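Local coordinates for putative pachytene checkpoint protein 2 (Caenorhabditis elegans, PDB 4XGU), which is an AAA+ ATPase of the PCH2 subfamily that hydrolyses ATP, probably to remodel partner proteins, and probably plays a key role in meiotic chromosome recombination, at residues B[158-163]-B[169-174]. Sequence-based numbering, arbitrary orientation.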
loop_
_atom_site.group_PDB
_atom_site.type_symbol
_atom_site.label_atom_id
_atom_site.label_comp_id
_atom_site.label_asym_id
_atom_site.label_seq_id
_atom_site.Cartn_x
_atom_site.Cartn_y
_atom_site.Cartn_z
ATOM N N ARG B 158 22.219 24.333 31.667
ATOM C CA ARG B 158 22.388 25.588 32.397
ATOM C C ARG B 158 21.285 26.582 32.054
ATOM O O ARG B 158 20.692 27.195 32.941
ATOM C CB ARG B 158 23.757 26.204 32.101
ATOM C CG ARG B 158 24.731 26.143 33.265
ATOM C CD ARG B 158 26.082 26.743 32.901
ATOM N NE ARG B 158 26.853 25.871 32.016
ATOM C CZ ARG B 158 27.376 26.253 30.854
ATOM N NH1 ARG B 158 27.215 27.497 30.430
ATOM N NH2 ARG B 158 28.065 25.392 30.115
ATOM N N LEU B 159 21.018 26.738 30.761
ATOM C CA LEU B 159 19.946 27.608 30.298
ATOM C C LEU B 159 18.603 27.155 30.850
ATOM O O LEU B 159 17.856 27.949 31.420
ATOM C CB LEU B 159 19.899 27.635 28.769
ATOM C CG LEU B 159 20.993 28.431 28.061
ATOM C CD1 LEU B 159 20.943 28.182 26.562
ATOM C CD2 LEU B 159 20.837 29.911 28.363
ATOM N N SER B 160 18.316 25.867 30.684
ATOM C CA SER B 160 17.055 25.283 31.127
ATOM C C SER B 160 16.830 25.493 32.620
ATOM O O SER B 160 15.715 25.786 33.048
ATOM C CB SER B 160 17.019 23.794 30.796
ATOM O OG SER B 160 17.353 23.584 29.436
ATOM N N GLU B 161 17.893 25.348 33.405
ATOM C CA GLU B 161 17.813 25.574 34.842
ATOM C C GLU B 161 17.467 27.032 35.135
ATOM O O GLU B 161 16.781 27.332 36.112
ATOM C CB GLU B 161 19.130 25.187 35.521
ATOM C CG GLU B 161 19.059 25.097 37.041
ATOM C CD GLU B 161 19.207 26.445 37.722
ATOM O OE1 GLU B 161 18.461 26.708 38.691
ATOM O OE2 GLU B 161 20.069 27.239 37.290
ATOM N N LYS B 162 17.933 27.932 34.273
ATOM C CA LYS B 162 17.680 29.359 34.439
ATOM C C LYS B 162 16.348 29.780 33.824
ATOM O O LYS B 162 16.054 30.970 33.716
ATOM C CB LYS B 162 18.825 30.167 33.832
ATOM C CG LYS B 162 20.116 30.088 34.632
ATOM C CD LYS B 162 21.334 30.306 33.752
ATOM C CE LYS B 162 22.620 30.293 34.565
ATOM N NZ LYS B 162 22.722 31.480 35.457
ATOM N N HIS B 163 15.557 28.790 33.417
ATOM C CA HIS B 163 14.186 29.000 32.951
ATOM C C HIS B 163 14.079 29.950 31.760
ATOM O O HIS B 163 13.349 30.939 31.805
ATOM C CB HIS B 163 13.323 29.513 34.104
ATOM C CG HIS B 163 13.406 28.663 35.332
ATOM N ND1 HIS B 163 12.792 27.433 35.429
ATOM C CD2 HIS B 163 14.043 28.859 36.511
ATOM C CE1 HIS B 163 13.041 26.911 36.617
ATOM N NE2 HIS B 163 13.798 27.755 37.292
ATOM N N ILE B 169 14.072 32.071 22.854
ATOM C CA ILE B 169 15.250 31.276 22.529
ATOM C C ILE B 169 14.893 29.798 22.431
ATOM O O ILE B 169 14.337 29.219 23.362
ATOM C CB ILE B 169 16.363 31.469 23.570
ATOM C CG1 ILE B 169 16.891 32.903 23.512
ATOM C CG2 ILE B 169 17.492 30.477 23.335
ATOM C CD1 ILE B 169 18.058 33.158 24.430
ATOM N N ASN B 170 15.220 29.192 21.294
ATOM C CA ASN B 170 14.814 27.820 21.012
ATOM C C ASN B 170 15.698 26.775 21.690
ATOM O O ASN B 170 16.844 26.559 21.296
ATOM C CB ASN B 170 14.795 27.588 19.501
ATOM C CG ASN B 170 14.451 26.162 19.134
ATOM O OD1 ASN B 170 13.302 25.736 19.254
ATOM N ND2 ASN B 170 15.447 25.416 18.670
ATOM N N VAL B 171 15.152 26.130 22.716
ATOM C CA VAL B 171 15.850 25.066 23.425
ATOM C C VAL B 171 14.979 23.811 23.449
ATOM O O VAL B 171 13.990 23.747 24.180
ATOM C CB VAL B 171 16.208 25.481 24.866
ATOM C CG1 VAL B 171 16.898 24.341 25.596
ATOM C CG2 VAL B 171 17.088 26.721 24.859
ATOM N N ASN B 172 15.349 22.818 22.646
ATOM C CA ASN B 172 14.532 21.620 22.476
ATOM C C ASN B 172 14.641 20.622 23.624
ATOM O O ASN B 172 13.738 19.812 23.828
ATOM C CB ASN B 172 14.896 20.916 21.167
ATOM C CG ASN B 172 14.275 21.577 19.954
ATOM O OD1 ASN B 172 13.194 22.158 20.034
ATOM N ND2 ASN B 172 14.954 21.482 18.817
ATOM N N ARG B 173 15.753 20.681 24.354
ATOM C CA ARG B 173 16.045 19.757 25.453
ATOM C C ARG B 173 16.186 18.316 24.978
ATOM O O ARG B 173 16.100 17.383 25.776
ATOM C CB ARG B 173 14.965 19.835 26.539
ATOM C CG ARG B 173 15.479 20.296 27.889
ATOM C CD ARG B 173 15.210 21.769 28.122
ATOM N NE ARG B 173 13.789 22.044 28.306
ATOM C CZ ARG B 173 13.289 23.255 28.534
ATOM N NH1 ARG B 173 14.100 24.301 28.608
ATOM N NH2 ARG B 173 11.981 23.419 28.687
ATOM N N LEU B 174 16.405 18.137 23.680
ATOM C CA LEU B 174 16.630 16.810 23.114
ATOM C C LEU B 174 17.991 16.771 22.436
ATOM O O LEU B 174 18.414 17.750 21.826
ATOM C CB LEU B 174 15.517 16.444 22.122
ATOM C CG LEU B 174 15.435 15.005 21.590
ATOM C CD1 LEU B 174 14.001 14.644 21.241
ATOM C CD2 LEU B 174 16.322 14.797 20.372
#
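S160, in the last turn of helix 145-161, faces V171 and R173 on the irregular chain that leads into strand 174-178; the backbones approach most closely at S160 and V171, whose CA atoms are 7.8 Å apart. K162 is the first residue to leave the helical conformation, and the chain then doubles back through a short loop. The S160 hydroxyl sits against the aliphatic part and one amino group of R173: OG lies 3.1 Å from R173 CD, and R173 NH1 reaches it at the edge of the guanidinium, near its plane, in a weak hydrogen bond of 3.4 Å with an N-H...O angle of 150°. The stronger bond of this hydroxyl is to L156 O within its own helix, which the torsion allows by setting OG beside the backbone N (chi1 -51°). Beside the serine, V171 CG1 comes within 3.9 Å of S160 OG, while its other methyl, CG2, makes a looser apolar contact with L159 CD1 at 4.5 Å. The contact belongs to the nucleotide-binding AAA+ domain: strand 174-178 runs directly into the P-loop, and the segment before it rests here against the preceding helix, away from the ADP pocket. R173 also reaches the end of helix 275-288, where NE hydrogen-bonds R288 O; its chain is bent at chi2 and chi3, which brings the guanidinium round to meet S160 through NH1. A leucine in its place would probably leave R288 O without this donor and take from S160 OG its weak NH1 bond. On the side of L159 and I169 a second subunit packs against the contact, with its Y395 on L159 and its P391 on I169.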